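PDB 4OM9: serine protease pet from Escherichia coli, which probably acts as a secreted serine protease, an autotransporter enterotoxin of enteroaggregative strains whose likely host target is alpha-fodrin. Local coordinates for residues Pro574-Arg579 against Ala596-Val601; Asp644-Ser649 against Gly665-Val670. All coordinates share one frame; numbering follows the deposited sequence.

Interaction 1 of 2, residues Pro574-Arg579 against Ala596-Val601; sequences PDWETR and ARNADV
Trp576 carries its CG beside the backbone N, anti to its own carbonyl carbon (chi1 -73°), and Arg597 holds CG in the crowded position between backbone N and carbonyl carbon, its chain bending again at chi3; the two side chains cross at about a right angle. Arg597 CD sits over the middle of the Trp576 six-membered ring, 3.4 Å from its centroid, a CH-pi contact. Farther out, Arg597 CZ lies 3.5 Å from the centroid of the five-membered ring of Trp576, a cation-pi stack with the two planes only 5° apart. Trp576 NE1 and Arg597 NH1 face each other as two donors, and each bonds elsewhere: NE1 to the carbonyl of Gln573, NH1 to Ser645 OG. At the guanidinium edge, Arg597 NE gives an in-plane bond of 3.0 Å to Asn598 OD1. The other end of that amide, Asn598 ND2, donates an almost straight bond (175°) to Thr578 OG1 at 3.2 Å. Asn598 has positive phi in the type II turn from Ala596 to Ala599, the corner that leads into the next strand of the beta-helix. There Arg579 N bonds to Asn598 O at 3.1 Å, and Asp600 N to Arg579 O at 2.9 Å, so Arg579 grips the residues before and after Ala599 in a parallel bridge. The chemistry implies that the Asn598 amide is fixed in rotation, its oxygen holding the guanidinium and its nitrogen the threonine, while the indole face should favour the arginine's positive charge.

Interaction 2 of 2, residues Asp644-Ser649 against Gly665-Val670; sequences DSIGES and GDKAIV
Lys667 lays its aliphatic chain over one face of the Gly647 peptide: CB is 3.8 Å from Gly647 O, and Lys667 CD stands above the Gly647 carbonyl carbon. The other flat group is the Asp666 carboxylate, and on one side of its plane, well above it, lie both Lys667 NZ and the methyl CG2 of Ile646. Lys667 NZ reaches Asp666 OD2 at 3.4 Å, a weak salt bridge with the lysine bent at chi4. Ile646 and Lys667 cross at about a right angle, CG2 of the isoleucine meeting CD of the lysine at 3.8 Å. Farther along, Ser649 turns OG between its backbone N and carbonyl carbon (chi1 66°), which brings it tightly against Ala668 CB at 3.2 Å. Ser649 O takes the hydrogen bond from Ile669 N, 2.7 Å long and nearly straight at 166°, and also receives the CA-H of Ala668. By contrast Ser649 N stays a long 3.5 Å from Lys667 O. Lys667 has positive phi in the type II turn from Gly665 to Ala668, so this is again a beta-helix corner where one coil meets the next. Glu648 sends its carboxylate to Lys650 instead. Between these two segments the polar link is a single short backbone bond, backed by lysine methylenes over the Gly647 peptide and against the Ile646 methyl; the long ion pair, internal to 665-670, should add little to the hold across the contact.

From the N terminus the chain runs through 574-579, makes a coil through strands 585-589 and 592-595, and returns at 596-601, where interaction 1 closes that loop. It continues along strand 599-608, makes the excursion through strands 618-622 and 640-644, and reaches 644-649; a further coil returns it to 665-670, closing interaction 2. The two are in series, neither nested nor crossed. Yet they touch, their centres about 9 Å apart: Glu648 O lies 2.7 Å from Asn598 N, a probable hydrogen bond, so 644-649 comes alongside 596-601. Together they stack successive corners of the beta-helix, tying strand 576-583 to 599-608, and strand 649-652 to 668-672.

Interaction 1 of 2, residues Pro574-Arg579 against Ala596-Val601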
ATOM      1  N   PRO A 574       1.775   3.895  14.054  1.00 35.23           N
ATOM      2  CA  PRO A 574       0.607   3.124  13.615  1.00 34.33           C
ATOM      3  C   PRO A 574       0.184   3.457  12.200  1.00 34.95           C
ATOM      4  O   PRO A 574      -0.618   2.742  11.608  1.00 34.59           O
ATOM      5  CB  PRO A 574      -0.474   3.558  14.611  1.00 35.59           C
ATOM      6  CG  PRO A 574      -0.122   5.024  14.864  1.00 34.66           C
ATOM      7  CD  PRO A 574       1.395   5.050  14.897  1.00 35.19           C
ATOM      8  N   ASP A 575       0.717   4.540  11.652  1.00 36.86           N
ATOM      9  CA  ASP A 575       0.232   5.031  10.376  1.00 33.46           C
ATOM     10  C   ASP A 575       1.017   4.449   9.205  1.00 31.79           C
ATOM     11  O   ASP A 575       2.142   4.862   8.919  1.00 31.79           O
ATOM     12  CB  ASP A 575       0.263   6.566  10.343  1.00 33.33           C
ATOM     13  CG  ASP A 575       1.517   7.149  10.992  1.00 36.75           C
ATOM     14  OD1 ASP A 575       1.881   6.700  12.098  1.00 37.18           O
ATOM     15  OD2 ASP A 575       2.127   8.069  10.404  1.00 33.52           O
ATOM     16  N   TRP A 576       0.381   3.498   8.526  1.00 34.45           N
ATOM     17  CA  TRP A 576       0.963   2.772   7.409  1.00 34.27           C
ATOM     18  C   TRP A 576       0.021   2.772   6.226  1.00 34.62           C
ATOM     19  O   TRP A 576      -1.193   2.517   6.377  1.00 33.84           O
ATOM     20  CB  TRP A 576       1.281   1.308   7.789  1.00 35.72           C
ATOM     21  CG  TRP A 576       2.454   1.172   8.700  1.00 36.38           C
ATOM     22  CD1 TRP A 576       2.512   1.516  10.018  1.00 37.18           C
ATOM     23  CD2 TRP A 576       3.744   0.670   8.360  1.00 37.32           C
ATOM     24  NE1 TRP A 576       3.761   1.264  10.517  1.00 39.45           N
ATOM     25  CE2 TRP A 576       4.536   0.743   9.522  1.00 37.24           C
ATOM     26  CE3 TRP A 576       4.313   0.177   7.177  1.00 36.07           C
ATOM     27  CZ2 TRP A 576       5.863   0.332   9.541  1.00 37.87           C
ATOM     28  CZ3 TRP A 576       5.632  -0.220   7.199  1.00 36.74           C
ATOM     29  CH2 TRP A 576       6.393  -0.142   8.371  1.00 36.71           C
ATOM     30  N   GLU A 577       0.601   2.990   5.049  1.00 36.30           N
ATOM     31  CA  GLU A 577      -0.124   2.870   3.802  1.00 41.80           C
ATOM     32  C   GLU A 577      -0.138   1.425   3.304  1.00 37.48           C
ATOM     33  O   GLU A 577       0.903   0.792   3.150  1.00 36.53           O
ATOM     34  CB  GLU A 577       0.487   3.798   2.750  1.00 39.04           C
ATOM     35  CG  GLU A 577       0.026   5.249   2.903  1.00 42.46           C
ATOM     36  CD  GLU A 577       1.163   6.237   2.830  1.00 40.98           C
ATOM     37  OE1 GLU A 577       2.165   5.935   2.146  1.00 42.56           O
ATOM     38  OE2 GLU A 577       1.065   7.310   3.462  1.00 40.20           O
ATOM     39  N   THR A 578      -1.333   0.920   3.043  1.00 35.69           N
ATOM     40  CA  THR A 578      -1.507  -0.414   2.496  1.00 35.37           C
ATOM     41  C   THR A 578      -1.255  -0.389   0.999  1.00 34.72           C
ATOM     42  O   THR A 578      -1.709   0.526   0.304  1.00 35.57           O
ATOM     43  CB  THR A 578      -2.910  -0.941   2.795  1.00 36.54           C
ATOM     44  OG1 THR A 578      -3.076  -0.965   4.211  1.00 38.34           O
ATOM     45  CG2 THR A 578      -3.105  -2.356   2.234  1.00 36.25           C
ATOM     46  N   ARG A 579      -0.522  -1.382   0.508  1.00 33.93           N
ATOM     47  CA  ARG A 579      -0.092  -1.392  -0.876  1.00 33.40           C
ATOM     48  C   ARG A 579      -0.662  -2.609  -1.574  1.00 33.61           C
ATOM     49  O   ARG A 579      -0.824  -3.653  -0.937  1.00 33.69           O
ATOM     50  CB  ARG A 579       1.441  -1.384  -0.968  1.00 32.41           C
ATOM     51  CG  ARG A 579       2.079  -0.161  -0.340  1.00 32.23           C
ATOM     52  CD  ARG A 579       1.606   1.108  -1.056  1.00 32.52           C
ATOM     53  NE  ARG A 579       2.529   2.219  -0.848  1.00 32.11           N
ATOM     54  CZ  ARG A 579       2.159   3.499  -0.864  1.00 32.49           C
ATOM     55  NH1 ARG A 579       0.889   3.807  -1.087  1.00 33.35           N
ATOM     56  NH2 ARG A 579       3.049   4.463  -0.659  1.00 32.11           N
ATOM     57  N   ALA A 596       4.870  -8.762   4.321  1.00 35.32           N
ATOM     58  CA  ALA A 596       4.941  -8.145   5.630  1.00 32.81           C
ATOM     59  C   ALA A 596       3.788  -7.172   5.786  1.00 33.02           C
ATOM     60  O   ALA A 596       2.866  -7.172   4.978  1.00 33.02           O
ATOM     61  CB  ALA A 596       6.280  -7.444   5.830  1.00 32.32           C
ATOM     62  N   ARG A 597       3.836  -6.372   6.842  1.00 33.57           N
ATOM     63  CA  ARG A 597       2.657  -5.636   7.304  1.00 34.37           C
ATOM     64  C   ARG A 597       2.085  -4.718   6.222  1.00 34.12           C
ATOM     65  O   ARG A 597       2.820  -4.078   5.485  1.00 33.44           O
ATOM     66  CB  ARG A 597       2.989  -4.834   8.568  1.00 35.10           C
ATOM     67  CG  ARG A 597       4.107  -3.809   8.396  1.00 34.60           C
ATOM     68  CD  ARG A 597       4.088  -2.800   9.543  1.00 35.55           C
ATOM     69  NE  ARG A 597       2.723  -2.348   9.831  1.00 36.48           N
ATOM     70  CZ  ARG A 597       2.331  -1.843  11.001  1.00 37.75           C
ATOM     71  NH1 ARG A 597       3.206  -1.717  11.987  1.00 38.20           N
ATOM     72  NH2 ARG A 597       1.071  -1.463  11.181  1.00 38.73           N
ATOM     73  N   ASN A 598       0.765  -4.707   6.105  1.00 35.75           N
ATOM     74  CA  ASN A 598       0.077  -3.816   5.177  1.00 34.84           C
ATOM     75  C   ASN A 598       0.403  -4.040   3.693  1.00 35.12           C
ATOM     76  O   ASN A 598       0.292  -3.123   2.891  1.00 33.94           O
ATOM     77  CB  ASN A 598       0.371  -2.363   5.549  1.00 35.50           C
ATOM     78  CG  ASN A 598      -0.188  -1.996   6.895  1.00 41.02           C
ATOM     79  OD1 ASN A 598       0.444  -2.224   7.932  1.00 36.44           O
ATOM     80  ND2 ASN A 598      -1.391  -1.438   6.893  1.00 37.22           N
ATOM     81  N   ALA A 599       0.805  -5.255   3.339  1.00 33.49           N
ATOM     82  CA  ALA A 599       0.763  -5.676   1.949  1.00 33.16           C
ATOM     83  C   ALA A 599      -0.539  -6.434   1.682  1.00 35.50           C
ATOM     84  O   ALA A 599      -0.965  -7.273   2.475  1.00 38.37           O
ATOM     85  CB  ALA A 599       1.969  -6.545   1.595  1.00 32.34           C
ATOM     86  N   ASP A 600      -1.170  -6.097   0.568  1.00 33.95           N
ATOM     87  CA  ASP A 600      -2.372  -6.745   0.088  1.00 34.68           C
ATOM     88  C   ASP A 600      -1.972  -7.433  -1.213  1.00 34.25           C
ATOM     89  O   ASP A 600      -1.876  -6.778  -2.258  1.00 34.20           O
ATOM     90  CB  ASP A 600      -3.480  -5.707  -0.116  1.00 35.59           C
ATOM     91  CG  ASP A 600      -4.817  -6.313  -0.509  1.00 38.76           C
ATOM     92  OD1 ASP A 600      -4.874  -7.259  -1.325  1.00 38.56           O
ATOM     93  OD2 ASP A 600      -5.841  -5.805  -0.002  1.00 48.39           O
ATOM     94  N   VAL A 601      -1.717  -8.743  -1.128  1.00 34.45           N
ATOM     95  CA  VAL A 601      -1.130  -9.502  -2.229  1.00 33.70           C
ATOM     96  C   VAL A 601      -2.107 -10.474  -2.854  1.00 36.52           C
ATOM     97  O   VAL A 601      -2.726 -11.265  -2.154  1.00 37.15           O
ATOM     98  CB  VAL A 601       0.110 -10.314  -1.784  1.00 33.02           C
ATOM     99  CG1 VAL A 601       0.771 -10.935  -3.011  1.00 32.84           C
ATOM    100  CG2 VAL A 601       1.092  -9.451  -1.047  1.00 32.49           C
TER

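Interaction 2 of 2, residues Asp644-Ser649 against Gly665-Val670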
ATOM      1  N   ASP A 644      10.895  -5.756  14.107  1.00 43.97           N
ATOM      2  CA  ASP A 644       9.541  -6.230  14.263  1.00 46.65           C
ATOM      3  C   ASP A 644       8.543  -5.092  14.100  1.00 48.95           C
ATOM      4  O   ASP A 644       8.697  -4.011  14.689  1.00 48.38           O
ATOM      5  CB  ASP A 644       9.371  -6.887  15.631  1.00 49.85           C
ATOM      6  CG  ASP A 644      10.218  -8.137  15.788  1.00 56.35           C
ATOM      7  OD1 ASP A 644      10.468  -8.823  14.778  1.00 58.25           O
ATOM      8  OD2 ASP A 644      10.640  -8.437  16.925  1.00 65.63           O
ATOM      9  N   SER A 645       7.523  -5.326  13.289  1.00 45.81           N
ATOM     10  CA  SER A 645       6.409  -4.395  13.204  1.00 42.47           C
ATOM     11  C   SER A 645       5.234  -5.153  12.658  1.00 46.37           C
ATOM     12  O   SER A 645       5.135  -5.381  11.452  1.00 44.38           O
ATOM     13  CB  SER A 645       6.727  -3.185  12.317  1.00 43.92           C
ATOM     14  OG  SER A 645       5.676  -2.233  12.383  1.00 39.82           O
ATOM     15  N   ILE A 646       4.339  -5.529  13.556  1.00 54.22           N
ATOM     16  CA  ILE A 646       3.276  -6.460  13.233  1.00 53.47           C
ATOM     17  C   ILE A 646       2.035  -5.686  12.823  1.00 50.30           C
ATOM     18  O   ILE A 646       1.664  -4.716  13.471  1.00 53.01           O
ATOM     19  CB  ILE A 646       2.990  -7.397  14.438  1.00 55.98           C
ATOM     20  CG1 ILE A 646       4.263  -8.168  14.797  1.00 56.27           C
ATOM     21  CG2 ILE A 646       1.831  -8.349  14.145  1.00 56.69           C
ATOM     22  CD1 ILE A 646       4.562  -8.226  16.285  1.00 60.76           C
ATOM     23  N   GLY A 647       1.429  -6.106  11.718  1.00 43.46           N
ATOM     24  CA  GLY A 647       0.217  -5.498  11.208  1.00 38.51           C
ATOM     25  C   GLY A 647      -0.458  -6.461  10.253  1.00 40.16           C
ATOM     26  O   GLY A 647       0.127  -7.469   9.860  1.00 40.44           O
ATOM     27  N   GLU A 648      -1.689  -6.154   9.880  1.00 42.55           N
ATOM     28  CA  GLU A 648      -2.461  -7.004   8.989  1.00 43.20           C
ATOM     29  C   GLU A 648      -1.793  -7.186   7.628  1.00 45.80           C
ATOM     30  O   GLU A 648      -1.237  -6.239   7.074  1.00 38.88           O
ATOM     31  CB  GLU A 648      -3.851  -6.413   8.817  1.00 46.96           C
ATOM     32  CG  GLU A 648      -4.643  -6.950   7.669  1.00 49.99           C
ATOM     33  CD  GLU A 648      -6.063  -6.430   7.682  1.00 58.82           C
ATOM     34  OE1 GLU A 648      -6.775  -6.647   8.692  1.00 63.13           O
ATOM     35  OE2 GLU A 648      -6.464  -5.796   6.689  1.00 61.16           O
ATOM     36  N   SER A 649      -1.836  -8.412   7.102  1.00 52.08           N
ATOM     37  CA  SER A 649      -1.352  -8.695   5.753  1.00 49.08           C
ATOM     38  C   SER A 649      -2.289  -9.647   5.015  1.00 50.62           C
ATOM     39  O   SER A 649      -2.959 -10.482   5.634  1.00 50.94           O
ATOM     40  CB  SER A 649       0.047  -9.291   5.805  1.00 47.89           C
ATOM     41  OG  SER A 649       0.014 -10.566   6.420  1.00 51.58           O
ATOM     42  N   GLY A 665       1.854 -15.975   9.481  1.00 35.79           N
ATOM     43  CA  GLY A 665       2.003 -15.392  10.793  1.00 36.59           C
ATOM     44  C   GLY A 665       0.832 -14.563  11.291  1.00 37.80           C
ATOM     45  O   GLY A 665      -0.185 -14.400  10.619  1.00 39.24           O
ATOM     46  N   ASP A 666       0.995 -14.045  12.500  1.00 42.31           N
ATOM     47  CA  ASP A 666      -0.042 -13.286  13.179  1.00 44.49           C
ATOM     48  C   ASP A 666      -0.637 -12.165  12.314  1.00 44.55           C
ATOM     49  O   ASP A 666       0.085 -11.458  11.610  1.00 45.74           O
ATOM     50  CB  ASP A 666       0.524 -12.715  14.481  1.00 47.40           C
ATOM     51  CG  ASP A 666      -0.555 -12.175  15.391  1.00 52.54           C
ATOM     52  OD1 ASP A 666      -1.736 -12.523  15.182  1.00 49.90           O
ATOM     53  OD2 ASP A 666      -0.222 -11.400  16.311  1.00 64.74           O
ATOM     54  N   LYS A 667      -1.964 -12.060  12.348  1.00 43.78           N
ATOM     55  CA  LYS A 667      -2.735 -11.013  11.670  1.00 47.62           C
ATOM     56  C   LYS A 667      -2.811 -11.162  10.136  1.00 47.68           C
ATOM     57  O   LYS A 667      -3.533 -10.413   9.484  1.00 45.45           O
ATOM     58  CB  LYS A 667      -2.186  -9.625  12.039  1.00 51.37           C
ATOM     59  CG  LYS A 667      -2.350  -9.281  13.526  1.00 53.51           C
ATOM     60  CD  LYS A 667      -1.958  -7.831  13.829  1.00 59.86           C
ATOM     61  CE  LYS A 667      -2.307  -7.443  15.272  1.00 63.52           C
ATOM     62  NZ  LYS A 667      -1.714  -8.388  16.264  1.00 58.27           N
ATOM     63  N   ALA A 668      -2.104 -12.138   9.568  1.00 42.23           N
ATOM     64  CA  ALA A 668      -2.235 -12.417   8.139  1.00 43.06           C
ATOM     65  C   ALA A 668      -3.602 -13.027   7.820  1.00 42.38           C
ATOM     66  O   ALA A 668      -4.131 -13.832   8.579  1.00 42.82           O
ATOM     67  CB  ALA A 668      -1.114 -13.346   7.658  1.00 37.41           C
ATOM     68  N   ILE A 669      -4.174 -12.626   6.691  1.00 44.54           N
ATOM     69  CA  ILE A 669      -5.411 -13.218   6.206  1.00 41.61           C
ATOM     70  C   ILE A 669      -5.199 -13.771   4.805  1.00 39.68           C
ATOM     71  O   ILE A 669      -5.114 -13.016   3.821  1.00 40.72           O
ATOM     72  CB  ILE A 669      -6.565 -12.216   6.193  1.00 44.48           C
ATOM     73  CG1 ILE A 669      -6.770 -11.643   7.598  1.00 47.32           C
ATOM     74  CG2 ILE A 669      -7.829 -12.884   5.674  1.00 40.19           C
ATOM     75  CD1 ILE A 669      -7.905 -10.655   7.709  1.00 46.88           C
ATOM     76  N   VAL A 670      -5.116 -15.097   4.745  1.00 38.09           N
ATOM     77  CA  VAL A 670      -4.900 -15.851   3.528  1.00 36.79           C
ATOM     78  C   VAL A 670      -6.160 -16.513   2.989  1.00 38.54           C
ATOM     79  O   VAL A 670      -6.883 -17.185   3.737  1.00 41.89           O
ATOM     80  CB  VAL A 670      -3.861 -16.943   3.756  1.00 37.39           C
ATOM     81  CG1 VAL A 670      -3.648 -17.738   2.481  1.00 35.77           C
ATOM     82  CG2 VAL A 670      -2.557 -16.336   4.261  1.00 39.10           C
TER